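Local coordinates for hydroquinone dioxygenase small subunit (Pseudomonas sp., PDB 4ZXA), which probably serves as the smaller, cupin-fold subunit of a two-subunit, iron(II)-dependent dioxygenase that cleaves the ring of hydroquinone, at residues E64-E69 against Y138-S143; W74-H79 against L95-P100; G88-E93 against G146-Q151. One frame throughout, in Å; residues are numbered along the deposited sequence.

Contact 1: E64-E69 against Y138-S143; sequences ETLRAE and YRFEAS
Ala-142 has more surface buried here than any other residue of the two segments: its CB lies over the peptide that links Ala-68 to Glu-69, 3.7 Å from Ala-68 O, and meets Ala-68 CB at 3.9 Å. With only methyl groups between them, the two strands come close at this end, where the CA atoms of Glu-69 and Ala-142 are 5.2 Å apart. Deeper in, the gap is filled by larger groups. Phe-140 has CG anti to its carbonyl carbon (chi1 -65°), which swings the ring to Leu-66, whose CD2 methyl touches Phe-140 CE2 at 3.9 Å; the two side chains cross at about a right angle. No hydrogen bond joins the segments. Val-90, Val-92 and Ile-148 close round the same phenyl ring, and Tyr-50 touches both alanines. On the outer side of strand 61-69, Arg-67 NE forms a salt bridge with Glu-69 OE1 at 2.8 Å, within 2° of the guanidinium plane, while Arg-67 NH1 is hydrogen-bonded to Ala-44 O. The short strand axes make an angle of 60°, and Leu-66 pairs with Ile-148 in its own sheet. Such apolar contact between two facing sheets is characteristic of the cupin beta-sandwich, or jelly-roll barrel.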
# COMPACT_ATOMS: atom_id res chain seq x y z
N GLU A 64 6.76 36.22 7.49
CA GLU A 64 7.87 36.80 8.23
C GLU A 64 8.01 36.15 9.61
O GLU A 64 7.01 35.78 10.25
CB GLU A 64 7.67 38.32 8.40
CG GLU A 64 7.68 39.10 7.10
CD GLU A 64 7.15 40.51 7.30
OE1 GLU A 64 6.47 40.75 8.32
OE2 GLU A 64 7.42 41.38 6.43
N THR A 65 9.26 36.01 10.05
CA THR A 65 9.57 35.55 11.40
C THR A 65 10.10 36.73 12.21
O THR A 65 11.04 37.41 11.80
CB THR A 65 10.63 34.42 11.39
OG1 THR A 65 10.10 33.27 10.72
CG2 THR A 65 11.00 34.02 12.82
N LEU A 66 9.46 37.00 13.35
CA LEU A 66 9.94 38.07 14.24
C LEU A 66 10.45 37.52 15.57
O LEU A 66 9.81 36.65 16.20
CB LEU A 66 8.86 39.12 14.51
CG LEU A 66 8.44 40.06 13.38
CD1 LEU A 66 7.73 39.29 12.28
CD2 LEU A 66 7.55 41.16 13.93
N ARG A 67 11.60 38.04 15.99
CA ARG A 67 12.09 37.79 17.33
C ARG A 67 11.44 38.80 18.27
O ARG A 67 11.77 39.99 18.24
CB ARG A 67 13.62 37.90 17.39
CG ARG A 67 14.21 37.56 18.75
CD ARG A 67 15.68 37.99 18.88
NE ARG A 67 16.08 37.89 20.28
CZ ARG A 67 16.49 36.77 20.85
NH1 ARG A 67 16.57 35.66 20.12
NH2 ARG A 67 16.81 36.75 22.14
N ALA A 68 10.51 38.33 19.09
CA ALA A 68 9.84 39.21 20.05
C ALA A 68 10.68 39.38 21.32
O ALA A 68 10.85 38.44 22.11
CB ALA A 68 8.45 38.66 20.38
N GLU A 69 11.23 40.57 21.49
CA GLU A 69 12.05 40.89 22.65
C GLU A 69 11.92 42.37 22.98
O GLU A 69 12.35 43.23 22.21
CB GLU A 69 13.51 40.53 22.39
CG GLU A 69 14.41 40.76 23.59
CD GLU A 69 15.86 40.37 23.33
OE1 GLU A 69 16.15 39.92 22.20
OE2 GLU A 69 16.69 40.51 24.25
N TYR A 138 -0.47 48.76 15.55
CA TYR A 138 -0.33 47.70 16.54
C TYR A 138 1.11 47.61 17.02
O TYR A 138 2.04 47.88 16.27
CB TYR A 138 -0.83 46.36 15.98
CG TYR A 138 -0.11 45.90 14.73
CD1 TYR A 138 -0.55 46.29 13.48
CD2 TYR A 138 1.01 45.09 14.81
CE1 TYR A 138 0.10 45.87 12.32
CE2 TYR A 138 1.68 44.66 13.66
CZ TYR A 138 1.23 45.05 12.42
OH TYR A 138 1.88 44.65 11.26
N ARG A 139 1.28 47.25 18.29
CA ARG A 139 2.60 47.22 18.92
C ARG A 139 2.77 45.95 19.74
O ARG A 139 1.84 45.50 20.41
CB ARG A 139 2.78 48.47 19.80
CG ARG A 139 4.21 48.69 20.32
CD ARG A 139 4.40 50.11 20.84
NE ARG A 139 3.59 50.39 22.03
CZ ARG A 139 3.74 51.46 22.82
NH1 ARG A 139 4.69 52.36 22.54
NH2 ARG A 139 2.96 51.63 23.87
N PHE A 140 3.97 45.36 19.67
CA PHE A 140 4.29 44.11 20.35
C PHE A 140 5.07 44.35 21.66
O PHE A 140 6.06 45.08 21.68
CB PHE A 140 5.13 43.23 19.43
CG PHE A 140 4.41 42.75 18.19
CD1 PHE A 140 3.16 42.15 18.27
CD2 PHE A 140 5.00 42.87 16.94
CE1 PHE A 140 2.51 41.70 17.13
CE2 PHE A 140 4.35 42.42 15.80
CZ PHE A 140 3.12 41.84 15.89
N GLU A 141 4.63 43.69 22.73
CA GLU A 141 5.29 43.73 24.04
C GLU A 141 5.74 42.34 24.47
O GLU A 141 4.92 41.44 24.59
CB GLU A 141 4.31 44.20 25.12
CG GLU A 141 3.83 45.62 24.97
CD GLU A 141 4.94 46.62 25.22
OE1 GLU A 141 6.07 46.20 25.59
OE2 GLU A 141 4.67 47.83 25.04
N ALA A 142 7.03 42.17 24.75
CA ALA A 142 7.53 40.86 25.15
C ALA A 142 8.53 40.94 26.30
O ALA A 142 9.63 41.49 26.14
CB ALA A 142 8.16 40.15 23.95
N SER A 143 8.16 40.40 27.45
CA SER A 143 9.03 40.39 28.63
C SER A 143 10.18 39.42 28.43
O SER A 143 11.31 39.69 28.83
CB SER A 143 8.25 39.99 29.89
OG SER A 143 7.12 40.81 30.06

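Contact 2: W74-H79 against L95-P100; sequences WFTAAH and LKLDAP
With CG anti to its carbonyl carbon (chi1 -74°), Trp-74 offers one face of its indole to Leu-95. Leu-95 meets it with an extended chi2 of 174°, which helps set CG and CD1 against the six-membered ring. The CD1 methyl of Leu-95 sits 3.8 Å from the centroid of that ring of Trp-74 and only 17° off the normal, a CH-pi contact over the face; Leu-95 CG follows near the rim, 3.7 Å from Trp-74 CH2. The two side chains cross at about a right angle. Pro-114 touches both residues, and Ala-137 of the strand running between them lies against both as well.

Two residues further on, the pairing repeats on a smaller scale. Leu-97 CD1 touches Thr-76 OG1 at 3.5 Å, a van der Waals contact of a methyl with an oxygen; the hydroxyl itself is hydrogen-bonded to Ser-136 O, at the start of the strand that separates the two segments.

The backbones stay well apart, with 9.2 Å between the CA atoms of Trp-74 and Leu-95, because strand 136-142 lies between strands 71-76 and 89-97. Side chains on one face thus reach over the central strand to meet next-but-one neighbours, as expected within an antiparallel sheet of the cupin fold.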
# COMPACT_ATOMS: atom_id res chain seq x y z
N TRP A 74 5.50 50.93 16.62
CA TRP A 74 4.13 50.86 16.10
C TRP A 74 4.13 50.51 14.60
O TRP A 74 4.83 51.14 13.79
CB TRP A 74 3.38 52.18 16.30
CG TRP A 74 2.94 52.49 17.70
CD1 TRP A 74 3.52 53.38 18.56
CD2 TRP A 74 1.80 51.94 18.39
NE1 TRP A 74 2.81 53.42 19.74
CE2 TRP A 74 1.75 52.55 19.66
CE3 TRP A 74 0.82 51.00 18.06
CZ2 TRP A 74 0.77 52.25 20.60
CZ3 TRP A 74 -0.16 50.70 18.99
CH2 TRP A 74 -0.18 51.32 20.25
N PHE A 75 3.35 49.49 14.25
CA PHE A 75 3.24 49.00 12.88
C PHE A 75 1.85 49.30 12.32
O PHE A 75 0.87 49.40 13.07
CB PHE A 75 3.45 47.49 12.84
CG PHE A 75 4.83 47.05 13.21
CD1 PHE A 75 5.93 47.46 12.47
CD2 PHE A 75 5.02 46.18 14.27
CE1 PHE A 75 7.21 47.02 12.80
CE2 PHE A 75 6.29 45.74 14.61
CZ PHE A 75 7.39 46.15 13.88
N THR A 76 1.75 49.41 11.01
CA THR A 76 0.44 49.55 10.39
C THR A 76 0.46 49.10 8.93
O THR A 76 1.52 49.05 8.28
CB THR A 76 -0.05 51.00 10.48
OG1 THR A 76 -1.49 51.04 10.35
CG2 THR A 76 0.62 51.85 9.38
N ALA A 77 -0.72 48.79 8.40
CA ALA A 77 -0.84 48.44 6.99
C ALA A 77 -2.21 48.81 6.48
O ALA A 77 -3.12 49.07 7.26
CB ALA A 77 -0.57 46.95 6.77
N ALA A 78 -2.35 48.81 5.16
CA ALA A 78 -3.61 49.18 4.52
C ALA A 78 -4.52 47.97 4.36
O ALA A 78 -5.67 48.10 3.96
CB ALA A 78 -3.35 49.85 3.17
N HIS A 79 -3.99 46.79 4.67
CA HIS A 79 -4.78 45.55 4.56
C HIS A 79 -4.62 44.72 5.83
O HIS A 79 -3.74 44.97 6.63
CB HIS A 79 -4.29 44.74 3.37
CG HIS A 79 -2.83 44.49 3.41
ND1 HIS A 79 -2.25 43.59 4.28
CD2 HIS A 79 -1.81 45.04 2.70
CE1 HIS A 79 -0.94 43.58 4.09
NE2 HIS A 79 -0.65 44.46 3.15
N LEU A 95 -4.24 50.50 18.31
CA LEU A 95 -4.82 51.83 18.12
C LEU A 95 -5.64 51.90 16.84
O LEU A 95 -5.16 51.50 15.77
CB LEU A 95 -3.71 52.86 18.00
CG LEU A 95 -3.08 53.35 19.29
CD1 LEU A 95 -1.92 54.25 18.93
CD2 LEU A 95 -4.14 54.08 20.08
N LYS A 96 -6.87 52.42 16.93
CA LYS A 96 -7.64 52.72 15.73
C LYS A 96 -7.27 54.09 15.18
O LYS A 96 -7.75 55.11 15.67
CB LYS A 96 -9.15 52.68 15.99
CG LYS A 96 -9.98 52.85 14.71
CD LYS A 96 -11.46 52.91 15.00
CE LYS A 96 -12.23 51.90 14.15
NZ LYS A 96 -13.69 51.93 14.46
N LEU A 97 -6.43 54.10 14.16
CA LEU A 97 -5.94 55.35 13.57
C LEU A 97 -7.06 56.28 13.09
O LEU A 97 -8.05 55.82 12.51
CB LEU A 97 -4.99 55.06 12.42
CG LEU A 97 -3.67 54.39 12.79
CD1 LEU A 97 -2.89 54.06 11.54
CD2 LEU A 97 -2.86 55.34 13.66
N ASP A 98 -6.91 57.58 13.35
CA ASP A 98 -7.83 58.60 12.84
C ASP A 98 -7.74 58.66 11.31
O ASP A 98 -8.75 58.85 10.62
CB ASP A 98 -7.49 59.98 13.42
CG ASP A 98 -8.03 60.18 14.83
OD1 ASP A 98 -8.29 59.17 15.53
OD2 ASP A 98 -8.19 61.35 15.24
N ALA A 99 -6.52 58.50 10.80
CA ALA A 99 -6.24 58.54 9.36
C ALA A 99 -5.48 57.28 8.90
O ALA A 99 -4.27 57.33 8.71
CB ALA A 99 -5.45 59.79 9.03
N PRO A 100 -6.20 56.16 8.70
CA PRO A 100 -5.59 54.89 8.29
C PRO A 100 -4.96 54.94 6.89
O PRO A 100 -5.46 55.66 6.02
CB PRO A 100 -6.79 53.93 8.25
CG PRO A 100 -7.86 54.59 9.03
CD PRO A 100 -7.66 56.05 8.86

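Contact 3: G88-E93 against G146-Q151; sequences GEVRVE and GVILQQ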
# COMPACT_ATOMS: atom_id res chain seq x y z
N GLY A 88 6.95 31.83 23.59
CA GLY A 88 6.97 32.97 24.47
C GLY A 88 5.59 33.55 24.64
O GLY A 88 4.58 32.85 24.46
N GLU A 89 5.53 34.83 24.98
CA GLU A 89 4.26 35.47 25.25
C GLU A 89 4.29 36.93 24.83
O GLU A 89 5.09 37.72 25.33
CB GLU A 89 3.93 35.31 26.73
CG GLU A 89 2.60 35.89 27.15
CD GLU A 89 2.21 35.43 28.56
OE1 GLU A 89 1.30 36.06 29.15
OE2 GLU A 89 2.82 34.45 29.06
N VAL A 90 3.44 37.29 23.88
CA VAL A 90 3.46 38.65 23.39
C VAL A 90 2.17 39.36 23.74
O VAL A 90 1.09 38.78 23.65
CB VAL A 90 3.69 38.70 21.88
CG1 VAL A 90 3.71 40.14 21.39
CG2 VAL A 90 4.99 38.00 21.52
N ARG A 91 2.30 40.60 24.17
CA ARG A 91 1.16 41.49 24.34
C ARG A 91 1.09 42.35 23.09
O ARG A 91 2.10 42.87 22.61
CB ARG A 91 1.39 42.36 25.59
CG ARG A 91 0.42 43.52 25.76
CD ARG A 91 0.68 44.24 27.08
NE ARG A 91 -0.33 45.27 27.32
CZ ARG A 91 -0.24 46.51 26.85
NH1 ARG A 91 0.83 46.85 26.13
NH2 ARG A 91 -1.19 47.40 27.09
N VAL A 92 -0.11 42.50 22.53
CA VAL A 92 -0.28 43.29 21.31
C VAL A 92 -1.23 44.46 21.59
O VAL A 92 -2.40 44.23 21.93
CB VAL A 92 -0.80 42.42 20.12
CG1 VAL A 92 -0.82 43.22 18.82
CG2 VAL A 92 0.05 41.15 19.95
N GLU A 93 -0.72 45.69 21.46
CA GLU A 93 -1.53 46.90 21.69
C GLU A 93 -2.13 47.39 20.38
O GLU A 93 -1.44 47.44 19.36
CB GLU A 93 -0.66 48.03 22.23
CG GLU A 93 -0.23 47.90 23.67
CD GLU A 93 0.95 48.81 24.00
OE1 GLU A 93 0.84 50.05 23.79
OE2 GLU A 93 2.00 48.30 24.45
N GLY A 146 10.63 35.59 22.55
CA GLY A 146 9.68 34.70 21.92
C GLY A 146 9.77 34.81 20.41
O GLY A 146 10.60 35.54 19.87
N VAL A 147 8.88 34.08 19.72
CA VAL A 147 8.86 34.06 18.26
C VAL A 147 7.46 34.37 17.71
O VAL A 147 6.48 33.74 18.11
CB VAL A 147 9.32 32.70 17.75
CG1 VAL A 147 9.29 32.69 16.25
CG2 VAL A 147 10.73 32.38 18.26
N ILE A 148 7.38 35.35 16.81
CA ILE A 148 6.13 35.71 16.14
C ILE A 148 6.18 35.41 14.65
O ILE A 148 7.13 35.83 13.95
CB ILE A 148 5.81 37.22 16.25
CG1 ILE A 148 5.80 37.70 17.71
CG2 ILE A 148 4.49 37.53 15.57
CD1 ILE A 148 5.58 39.21 17.86
N LEU A 149 5.18 34.67 14.15
CA LEU A 149 5.02 34.47 12.71
C LEU A 149 4.00 35.47 12.20
O LEU A 149 2.87 35.52 12.70
CB LEU A 149 4.53 33.06 12.40
CG LEU A 149 5.54 31.96 12.15
CD1 LEU A 149 4.83 30.62 12.02
CD2 LEU A 149 6.32 32.23 10.90
N GLN A 150 4.40 36.24 11.21
CA GLN A 150 3.50 37.22 10.63
C GLN A 150 3.18 36.90 9.17
O GLN A 150 4.08 36.74 8.35
CB GLN A 150 4.08 38.63 10.76
CG GLN A 150 3.21 39.71 10.13
CD GLN A 150 3.22 41.03 10.91
OE1 GLN A 150 3.57 41.06 12.10
NE2 GLN A 150 2.83 42.11 10.24
N GLN A 151 1.88 36.80 8.88
CA GLN A 151 1.39 36.66 7.51
C GLN A 151 1.04 38.03 6.92
O GLN A 151 0.15 38.72 7.42
CB GLN A 151 0.15 35.77 7.50
CG GLN A 151 -0.53 35.66 6.15
CD GLN A 151 -1.89 35.01 6.30
OE1 GLN A 151 -2.44 34.97 7.40
NE2 GLN A 151 -2.44 34.50 5.19
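Gly-88 meets Gly-146 backbone to backbone, CA to CA at 4.1 Å. Its phi of 83° and psi of -155° would press a side chain against the preceding carbonyl oxygen, and a CB would also run into Gly-146 CA. The partner is equally bare: a CB on Gly-146 would point at Gly-88 and be tight against its CA. Two glycines therefore let the two segments come together where strand 81-87 passes over into strand 89-97. Beyond this point they diverge, and side chains fill the widening gap.

Val-90 is the first to do so. Its CG2 methyl, anti to the carbonyl carbon, lies 3.9 Å from both CG1 and CD1 of Ile-148, while Val-90 CG1 is 4.1 Å from the same Ile-148 CD1. The CB of Ile-148 is not directed at Val-90, but CG1 beside the backbone N and a chi2 of 176° stretch CD1 across to it, so that the side chains cross at about a right angle. This places a valine of one sheet on an isoleucine of the other in the apolar interior of the cupin beta-sandwich, with Ala-68 touching both.

Val-92 continues the row on strand 89-97 and packs on Leu-124. At the far end of the opposite segment, Gln-151 hydrogen-bonds Ser-236 and Ser-241 of the large subunit.

How the contacts relate
From the N terminus, strand 61-69 enters first; contact 1 closes the longest loop when 138-143 comes back against it. Inside that loop lies contact 2, which strand 71-76 opens and the end of strand 89-97 closes. Contact 3 starts from the beginning of that same strand, within both loops, and closes only at 146-151, so it crosses the other two. Contacts 1 and 3 have centres about 5 Å apart and join the two sheets; contact 2, its centre about 17 Å from that of contact 1, stays within one of them. A salt bridge of 2.6 Å between Arg-139 NH2 and Glu-93 OE1 links segments of contacts 1 and 3, while Phe-75 packs on Phe-140 between contacts 1 and 2.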